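Local coordinates for ribokinase (Staphylococcus aureus, PDB 3RY7), which phosphorylates D-ribose at O-5 with ATP and magnesium, yielding D-ribose 5-phosphate for nucleotide and amino acid synthesis or the pentose phosphate pathway, at residues T228-Y242 with L271-S283. Numbering follows the deposited sequence.
Sequences TYFATKNQSQHIEAY and LADAIDFGNKASS
Phe230 overlaps Leu271 CB in an off-centre CH-pi contact, with CB 4.1 Å from the ring centroid, while its CD1 touches Ile275 CD1 at 3.6 Å. The contact packs the antiparallel hairpin 228-231/236-239, at one end of the large sheet of the pfkB (ribokinase-like) alpha/beta fold, against helix 271-283. The helix runs nearly antiparallel to strand 228-231 (158°). With CG lodged between backbone N and carbonyl carbon, the Phe230 ring is brought against Leu271 and Ile275. Thr232 CG2 and Leu271 CD2 meet tip to tip, and Ile239, in one of its two conformers, rests CD1 on Ala272 CB. Leu220 of strand 218-222 and Phe260 of helix 252-263 also pack on Ile275, extending this apolar layer. Asn279, probably an ATP ligand, sends ND2 to Thr228 OG1 (3.1 Å, 161°), which lies in its amide plane; this bond fixes the rotation of the amide. Farther along, Tyr242 packs obliquely across Lys280, whose N lies over one face of the ring, its CZ 3.5 Å from Lys280 CG and its CB against Ser283 CB. Lys280 NZ forms a salt bridge with Asp276 OD1, whereas Tyr242 OH donates to Asp276 OD2 at 2.7 Å, reaching the syn side of the carboxylate from 30° out of its plane.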
loop_
_atom_site.group_PDB
_atom_site.type_symbol
_atom_site.label_atom_id
_atom_site.label_comp_id
_atom_site.label_asym_id
_atom_site.label_seq_id
_atom_site.Cartn_x
_atom_site.Cartn_y
_atom_site.Cartn_z
ATOM N N THR A 228 3.161 -0.123 -25.150
ATOM C CA THR A 228 2.003 -0.629 -25.885
ATOM C C THR A 228 2.101 -0.309 -27.374
ATOM O O THR A 228 2.389 0.823 -27.746
ATOM C CB THR A 228 0.688 0.020 -25.397
ATOM O OG1 THR A 228 0.700 0.154 -23.971
ATOM C CG2 THR A 228 -0.510 -0.828 -25.825
ATOM N N TYR A 229 1.840 -1.308 -28.214
ATOM C CA TYR A 229 1.701 -1.114 -29.654
ATOM C C TYR A 229 0.228 -1.144 -30.075
ATOM O O TYR A 229 -0.569 -1.932 -29.554
ATOM C CB TYR A 229 2.483 -2.199 -30.405
ATOM C CG TYR A 229 2.339 -2.178 -31.921
ATOM C CD1 TYR A 229 1.598 -3.156 -32.576
ATOM C CD2 TYR A 229 2.949 -1.191 -32.694
ATOM C CE1 TYR A 229 1.458 -3.158 -33.958
ATOM C CE2 TYR A 229 2.819 -1.184 -34.080
ATOM C CZ TYR A 229 2.067 -2.175 -34.704
ATOM O OH TYR A 229 1.915 -2.196 -36.069
ATOM N N PHE A 230 -0.143 -0.278 -31.011
ATOM C CA PHE A 230 -1.461 -0.390 -31.612
ATOM C C PHE A 230 -1.475 -0.214 -33.133
ATOM O O PHE A 230 -0.547 0.336 -33.731
ATOM C CB PHE A 230 -2.479 0.510 -30.908
ATOM C CG PHE A 230 -2.521 1.916 -31.411
ATOM C CD1 PHE A 230 -1.701 2.881 -30.864
ATOM C CD2 PHE A 230 -3.404 2.279 -32.412
ATOM C CE1 PHE A 230 -1.745 4.187 -31.305
ATOM C CE2 PHE A 230 -3.459 3.588 -32.868
ATOM C CZ PHE A 230 -2.625 4.545 -32.313
ATOM N N ALA A 231 -2.531 -0.725 -33.749
ATOM C CA ALA A 231 -2.733 -0.618 -35.189
ATOM C C ALA A 231 -4.218 -0.650 -35.567
ATOM O O ALA A 231 -5.031 -1.349 -34.938
ATOM C CB ALA A 231 -1.988 -1.734 -35.905
ATOM N N THR A 232 -4.566 0.129 -36.584
ATOM C CA THR A 232 -5.821 -0.028 -37.304
ATOM C C THR A 232 -5.435 -0.132 -38.776
ATOM O O THR A 232 -4.252 -0.206 -39.094
ATOM C CB THR A 232 -6.755 1.174 -37.102
ATOM O OG1 THR A 232 -6.178 2.346 -37.703
ATOM C CG2 THR A 232 -7.031 1.404 -35.597
ATOM N N LYS A 233 -6.414 -0.141 -39.677
ATOM C CA LYS A 233 -6.102 -0.109 -41.106
ATOM C C LYS A 233 -5.340 1.175 -41.438
ATOM O O LYS A 233 -4.468 1.169 -42.306
ATOM C CB LYS A 233 -7.378 -0.209 -41.958
ATOM C CG LYS A 233 -8.308 1.002 -41.854
ATOM C CD LYS A 233 -9.542 0.822 -42.733
ATOM C CE LYS A 233 -10.491 2.013 -42.631
ATOM N NZ LYS A 233 -11.720 1.828 -43.475
ATOM N N ASN A 234 -5.654 2.254 -40.715
ATOM C CA ASN A 234 -5.069 3.586 -40.937
ATOM C C ASN A 234 -3.884 3.986 -40.048
ATOM O O ASN A 234 -3.112 4.881 -40.406
ATOM C CB ASN A 234 -6.146 4.664 -40.777
ATOM C CG ASN A 234 -7.174 4.631 -41.882
ATOM O OD1 ASN A 234 -6.903 4.162 -42.990
ATOM N ND2 ASN A 234 -8.374 5.131 -41.586
ATOM N N GLN A 235 -3.759 3.364 -38.879
ATOM C CA GLN A 235 -2.749 3.789 -37.904
ATOM C C GLN A 235 -1.811 2.679 -37.484
ATOM O O GLN A 235 -2.138 1.498 -37.574
ATOM C CB GLN A 235 -3.406 4.375 -36.663
ATOM C CG GLN A 235 -4.343 5.514 -36.941
ATOM C CD GLN A 235 -4.789 6.167 -35.660
ATOM O OE1 GLN A 235 -3.962 6.572 -34.846
ATOM N NE2 GLN A 235 -6.095 6.263 -35.465
ATOM N N SER A 236 -0.628 3.074 -37.039
ATOM C CA SER A 236 0.356 2.142 -36.505
ATOM C C SER A 236 1.278 2.954 -35.622
ATOM O O SER A 236 1.986 3.840 -36.107
ATOM C CB SER A 236 1.147 1.450 -37.615
ATOM O OG SER A 236 1.979 0.419 -37.091
ATOM N N GLN A 237 1.247 2.666 -34.326
ATOM C CA GLN A 237 2.007 3.443 -33.360
ATOM C C GLN A 237 2.510 2.582 -32.201
ATOM O O GLN A 237 1.858 1.624 -31.780
ATOM C CB GLN A 237 1.170 4.621 -32.863
ATOM C CG GLN A 237 1.928 5.658 -32.054
ATOM C CD GLN A 237 1.108 6.924 -31.858
ATOM O OE1 GLN A 237 0.170 7.182 -32.616
ATOM N NE2 GLN A 237 1.451 7.717 -30.838
ATOM N N HIS A 238 3.699 2.915 -31.719
ATOM C CA HIS A 238 4.276 2.284 -30.543
ATOM C C HIS A 238 4.379 3.377 -29.471
ATOM O O HIS A 238 5.013 4.411 -29.684
ATOM C CB HIS A 238 5.645 1.704 -30.899
ATOM C CG HIS A 238 6.367 1.066 -29.749
ATOM N ND1 HIS A 238 6.454 1.649 -28.501
ATOM C CD2 HIS A 238 7.075 -0.087 -29.676
ATOM C CE1 HIS A 238 7.162 0.869 -27.703
ATOM N NE2 HIS A 238 7.555 -0.188 -28.392
ATOM N N ILE A 239 3.714 3.174 -28.337
ATOM C CA ILE A 239 3.665 4.164 -27.265
ATOM C C ILE A 239 4.367 3.683 -25.995
ATOM O O ILE A 239 4.129 2.561 -25.550
ATOM C CB ILE A 239 2.213 4.515 -26.904
ATOM C CG1 ILE A 239 1.473 5.041 -28.129
ATOM C CG2 ILE A 239 2.163 5.520 -25.761
ATOM C CD1 ILE A 239 0.465 6.113 -27.811
ATOM N N GLU A 240 5.209 4.532 -25.418
ATOM C CA GLU A 240 5.967 4.198 -24.223
ATOM C C GLU A 240 5.111 4.143 -22.965
ATOM O O GLU A 240 4.147 4.910 -22.795
ATOM C CB GLU A 240 7.114 5.196 -24.028
ATOM C CG GLU A 240 8.193 5.104 -25.096
ATOM C CD GLU A 240 8.827 3.728 -25.148
ATOM O OE1 GLU A 240 9.149 3.186 -24.069
ATOM O OE2 GLU A 240 8.997 3.180 -26.261
ATOM N N ALA A 241 5.496 3.229 -22.081
ATOM C CA ALA A 241 4.836 3.047 -20.793
ATOM C C ALA A 241 5.394 3.983 -19.717
ATOM O O ALA A 241 6.366 4.706 -19.942
ATOM C CB ALA A 241 4.967 1.586 -20.344
ATOM N N TYR A 242 4.768 3.964 -18.548
ATOM C CA TYR A 242 5.288 4.676 -17.390
ATOM C C TYR A 242 6.013 3.689 -16.472
ATOM O O TYR A 242 6.896 2.935 -16.910
ATOM C CB TYR A 242 4.150 5.355 -16.635
ATOM C CG TYR A 242 3.408 6.403 -17.436
ATOM C CD1 TYR A 242 3.196 7.669 -16.914
ATOM C CD2 TYR A 242 2.925 6.132 -18.713
ATOM C CE1 TYR A 242 2.521 8.637 -17.631
ATOM C CE2 TYR A 242 2.244 7.102 -19.446
ATOM C CZ TYR A 242 2.047 8.352 -18.894
ATOM O OH TYR A 242 1.386 9.339 -19.587
ATOM N N LEU A 271 -7.314 6.858 -30.025
ATOM C CA LEU A 271 -6.617 5.649 -29.609
ATOM C C LEU A 271 -5.379 5.941 -28.758
ATOM O O LEU A 271 -5.228 5.377 -27.682
ATOM C CB LEU A 271 -6.220 4.807 -30.824
ATOM C CG LEU A 271 -7.121 3.602 -31.096
ATOM C CD1 LEU A 271 -8.517 3.900 -30.627
ATOM C CD2 LEU A 271 -7.131 3.217 -32.575
ATOM N N ALA A 272 -4.490 6.801 -29.251
ATOM C CA ALA A 272 -3.240 7.085 -28.541
ATOM C C ALA A 272 -3.459 7.784 -27.185
ATOM O O ALA A 272 -2.776 7.479 -26.213
ATOM C CB ALA A 272 -2.276 7.891 -29.428
ATOM N N ASP A 273 -4.408 8.716 -27.133
ATOM C CA ASP A 273 -4.751 9.382 -25.877
ATOM C C ASP A 273 -5.318 8.393 -24.848
ATOM O O ASP A 273 -4.935 8.405 -23.666
ATOM C CB ASP A 273 -5.752 10.512 -26.140
ATOM C CG ASP A 273 -6.467 10.973 -24.877
ATOM O OD1 ASP A 273 -7.714 11.029 -24.916
ATOM O OD2 ASP A 273 -5.797 11.271 -23.851
ATOM N N ALA A 274 -6.233 7.539 -25.303
ATOM C CA ALA A 274 -6.822 6.523 -24.443
ATOM C C ALA A 274 -5.757 5.542 -23.957
ATOM O O ALA A 274 -5.773 5.119 -22.809
ATOM C CB ALA A 274 -7.968 5.782 -25.177
ATOM N N ILE A 275 -4.826 5.184 -24.829
ATOM C CA ILE A 275 -3.747 4.281 -24.443
ATOM C C ILE A 275 -2.792 4.925 -23.425
ATOM O O ILE A 275 -2.248 4.246 -22.538
ATOM C CB ILE A 275 -2.980 3.779 -25.676
ATOM C CG1 ILE A 275 -3.884 2.835 -26.488
ATOM C CG2 ILE A 275 -1.681 3.093 -25.261
ATOM C CD1 ILE A 275 -3.223 2.255 -27.713
ATOM N N ASP A 276 -2.612 6.240 -23.556
ATOM C CA ASP A 276 -1.805 7.017 -22.624
ATOM C C ASP A 276 -2.435 7.007 -21.234
ATOM O O ASP A 276 -1.788 6.669 -20.237
ATOM C CB ASP A 276 -1.677 8.461 -23.110
ATOM C CG ASP A 276 -0.871 9.319 -22.152
ATOM O OD1 ASP A 276 -1.446 10.237 -21.517
ATOM O OD2 ASP A 276 0.336 9.044 -22.023
ATOM N N PHE A 277 -3.705 7.396 -21.187
ATOM C CA PHE A 277 -4.498 7.362 -19.966
ATOM C C PHE A 277 -4.517 5.978 -19.310
ATOM O O PHE A 277 -4.439 5.868 -18.087
ATOM C CB PHE A 277 -5.917 7.796 -20.275
ATOM C CG PHE A 277 -6.815 7.856 -19.073
ATOM C CD1 PHE A 277 -6.930 9.030 -18.333
ATOM C CD2 PHE A 277 -7.571 6.753 -18.694
ATOM C CE1 PHE A 277 -7.772 9.103 -17.226
ATOM C CE2 PHE A 277 -8.416 6.815 -17.590
ATOM C CZ PHE A 277 -8.517 7.997 -16.858
ATOM N N GLY A 278 -4.628 4.931 -20.125
ATOM C CA GLY A 278 -4.604 3.568 -19.623
ATOM C C GLY A 278 -3.266 3.241 -18.986
ATOM O O GLY A 278 -3.195 2.573 -17.953
ATOM N N ASN A 279 -2.192 3.698 -19.620
ATOM C CA ASN A 279 -0.854 3.465 -19.099
ATOM C C ASN A 279 -0.593 4.276 -17.824
ATOM O O ASN A 279 0.150 3.830 -16.948
ATOM C CB ASN A 279 0.209 3.724 -20.170
ATOM C CG ASN A 279 0.416 2.521 -21.097
ATOM O OD1 ASN A 279 0.367 1.364 -20.662
ATOM N ND2 ASN A 279 0.664 2.796 -22.380
ATOM N N LYS A 280 -1.226 5.446 -17.711
ATOM C CA LYS A 280 -1.174 6.213 -16.469
ATOM C C LYS A 280 -1.818 5.415 -15.345
ATOM O O LYS A 280 -1.157 5.061 -14.361
ATOM C CB LYS A 280 -1.873 7.571 -16.601
ATOM C CG LYS A 280 -1.012 8.668 -17.226
ATOM C CD LYS A 280 -1.826 9.933 -17.464
ATOM C CE LYS A 280 -1.101 10.905 -18.397
ATOM N NZ LYS A 280 -1.933 12.109 -18.727
ATOM N N ALA A 281 -3.110 5.131 -15.505
ATOM C CA ALA A 281 -3.869 4.388 -14.506
ATOM C C ALA A 281 -3.066 3.190 -14.042
ATOM O O ALA A 281 -2.895 2.971 -12.847
ATOM C CB ALA A 281 -5.199 3.948 -15.074
ATOM N N SER A 282 -2.540 2.437 -14.999
ATOM C CA SER A 282 -1.752 1.249 -14.698
ATOM C C SER A 282 -0.507 1.519 -13.823
ATOM O O SER A 282 -0.139 0.685 -12.986
ATOM C CB SER A 282 -1.340 0.566 -15.998
ATOM O OG SER A 282 -0.566 -0.576 -15.743
ATOM N N SER A 283 0.148 2.663 -14.016
ATOM C CA SER A 283 1.407 2.937 -13.308
ATOM C C SER A 283 1.166 3.204 -11.816
ATOM O O SER A 283 1.939 2.761 -10.974
ATOM C CB SER A 283 2.156 4.107 -13.946
ATOM O OG SER A 283 1.492 5.329 -13.666
HETATM O O HOH W 1 -7.365 7.169 -33.215
HETATM O O HOH W 2 2.067 6.105 -22.388
HETATM O O HOH W 3 2.384 2.467 -17.319
#